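Local atomic coordinates of acetyl-CoA hydrolase/transferase family protein (Porphyromonas gingivalis, PDB entry 2NVV), a protein that probably transfers coenzyme A between acyl-CoA thioesters and acetate, or hydrolyses acetyl-CoA, and binds zinc where its two subunits meet. Residues 406-411 / 473-478. Residues are numbered along the deposited sequence; the frame is centred on the assembly and turned at random.
Sequences VPMVAH and DCCFAF. With ZN (zinc ion), chain H.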
loop_
_atom_site.group_PDB
_atom_site.type_symbol
_atom_site.label_atom_id
_atom_site.label_comp_id
_atom_site.label_asym_id
_atom_site.label_seq_id
_atom_site.Cartn_x
_atom_site.Cartn_y
_atom_site.Cartn_z
ATOM N N VAL A 406 9.354 4.068 19.521
ATOM C CA VAL A 406 8.346 4.483 20.476
ATOM C C VAL A 406 7.212 3.471 20.604
ATOM O O VAL A 406 7.068 2.583 19.768
ATOM C CB VAL A 406 7.758 5.832 20.029
ATOM C CG1 VAL A 406 8.844 6.899 20.005
ATOM C CG2 VAL A 406 7.148 5.682 18.645
ATOM N N PRO A 407 6.391 3.588 21.661
ATOM C CA PRO A 407 5.269 2.663 21.857
ATOM C C PRO A 407 4.351 2.662 20.635
ATOM O O PRO A 407 3.961 1.602 20.143
ATOM C CB PRO A 407 4.578 3.221 23.099
ATOM C CG PRO A 407 5.727 3.807 23.881
ATOM C CD PRO A 407 6.537 4.498 22.813
HETATM N N MSE A 408 4.006 3.860 20.163
HETATM C CA MSE A 408 3.164 4.039 18.984
HETATM C C MSE A 408 3.684 5.240 18.209
HETATM O O MSE A 408 4.034 6.251 18.812
HETATM C CB MSE A 408 1.711 4.297 19.378
HETATM C CG MSE A 408 0.756 4.284 18.194
HETATM SE SE MSE A 408 -1.030 4.977 18.579
HETATM C CE MSE A 408 -1.894 3.376 19.263
ATOM N N VAL A 409 3.755 5.125 16.881
ATOM C CA VAL A 409 4.234 6.240 16.062
ATOM C C VAL A 409 3.180 7.360 16.050
ATOM O O VAL A 409 1.986 7.098 15.886
ATOM C CB VAL A 409 4.558 5.807 14.590
ATOM C CG1 VAL A 409 5.799 4.940 14.555
ATOM C CG2 VAL A 409 3.396 5.070 13.986
ATOM N N ALA A 410 3.639 8.600 16.232
ATOM C CA ALA A 410 2.767 9.768 16.250
ATOM C C ALA A 410 2.100 10.020 14.900
ATOM O O ALA A 410 1.199 10.850 14.793
ATOM C CB ALA A 410 3.552 10.995 16.680
ATOM N N HIS A 411 2.552 9.301 13.878
ATOM C CA HIS A 411 2.000 9.428 12.536
ATOM C C HIS A 411 2.319 8.157 11.773
ATOM O O HIS A 411 3.482 7.786 11.655
ATOM C CB HIS A 411 2.620 10.613 11.800
ATOM C CG HIS A 411 2.009 10.869 10.460
ATOM N ND1 HIS A 411 0.761 11.435 10.310
ATOM C CD2 HIS A 411 2.453 10.600 9.210
ATOM C CE1 HIS A 411 0.463 11.505 9.025
ATOM N NE2 HIS A 411 1.472 11.004 8.337
ATOM N N ASP A 473 -3.972 5.056 27.067
ATOM C CA ASP A 473 -3.797 6.061 28.116
ATOM C C ASP A 473 -2.404 6.668 28.134
ATOM O O ASP A 473 -2.235 7.791 28.617
ATOM C CB ASP A 473 -4.060 5.479 29.500
ATOM C CG ASP A 473 -5.527 5.257 29.777
ATOM O OD1 ASP A 473 -6.363 5.991 29.204
ATOM O OD2 ASP A 473 -5.840 4.362 30.590
ATOM N N CYS A 474 -1.419 5.938 27.603
ATOM C CA CYS A 474 -0.031 6.402 27.607
ATOM C C CYS A 474 0.847 6.019 26.410
ATOM O O CYS A 474 2.071 6.152 26.480
ATOM C CB CYS A 474 0.649 5.921 28.896
ATOM S SG CYS A 474 0.518 4.132 29.218
ATOM N N CYS A 475 0.247 5.554 25.316
ATOM C CA CYS A 475 1.036 5.167 24.134
ATOM C C CYS A 475 1.916 6.296 23.590
ATOM O O CYS A 475 2.894 6.035 22.890
ATOM C CB CYS A 475 0.120 4.658 23.012
ATOM S SG CYS A 475 -1.176 5.800 22.509
ATOM N N PHE A 476 1.575 7.540 23.919
ATOM C CA PHE A 476 2.338 8.696 23.453
ATOM C C PHE A 476 3.151 9.368 24.546
ATOM O O PHE A 476 3.590 10.509 24.391
ATOM C CB PHE A 476 1.405 9.725 22.816
ATOM C CG PHE A 476 0.832 9.288 21.492
ATOM C CD1 PHE A 476 -0.514 9.496 21.193
ATOM C CD2 PHE A 476 1.640 8.677 20.543
ATOM C CE1 PHE A 476 -1.038 9.102 19.969
ATOM C CE2 PHE A 476 1.121 8.283 19.315
ATOM C CZ PHE A 476 -0.220 8.496 19.028
ATOM N N ALA A 477 3.364 8.657 25.647
ATOM C CA ALA A 477 4.137 9.184 26.763
ATOM C C ALA A 477 5.550 9.603 26.353
ATOM O O ALA A 477 6.075 10.594 26.851
ATOM C CB ALA A 477 4.207 8.143 27.859
ATOM N N PHE A 478 6.173 8.843 25.462
ATOM C CA PHE A 478 7.517 9.164 24.992
ATOM C C PHE A 478 7.556 10.561 24.363
ATOM O O PHE A 478 8.409 11.381 24.694
ATOM C CB PHE A 478 7.973 8.118 23.969
ATOM C CG PHE A 478 8.673 6.936 24.579
ATOM C CD1 PHE A 478 8.202 6.360 25.754
ATOM C CD2 PHE A 478 9.803 6.394 23.979
ATOM C CE1 PHE A 478 8.849 5.260 26.327
ATOM C CE2 PHE A 478 10.455 5.296 24.545
ATOM C CZ PHE A 478 9.973 4.730 25.724
HETATM ZN ZN ZN H . 1.123 10.461 6.098
HETATM O O HOH W 1 -0.012 8.610 6.273
HETATM O O HOH W 2 2.618 12.293 5.745
#
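A type I beta turn, C474 to A477, leads into helix 477-484, with F476 as its N-cap residue; turn and first helical residues set F476 and F478 against the end of strand 405-406 and the loop after it. No hydrogen bond crosses; fit of shape joins the segments. P407 and M408 are two equal bumps. P407's stiff ring fits the corner made by C475 O, which meets CB, and the flat face of F478, over which CD lies 3.9 Å from the centroid and 18° off the normal, a CH-pi contact suited to proline's polarised CH groups. Branched V406 reaches the same ring obliquely with CG1. M408, a selenomethionine, starts with CG anti to the backbone N (chi1 -171°) and bends at chi3 (-86°); its flexible chain crosses the F476 rim obliquely, a Met-aromatic contact with SE 3.6 Å from CZ. C475 SG, small enough to sit beside M408, lies over one F476 face; F476 of the second subunit packs on both residues. Farther along, H411 binds zinc with D413 and with E416 and H417 of the second subunit. Small A410 lets its CA come 3.8 Å from F476 CE2, and the thin phenyl edge suits the loop carbonyls: CE2 lies 3.6 Å from M408 O and 3.7 Å from V409 O.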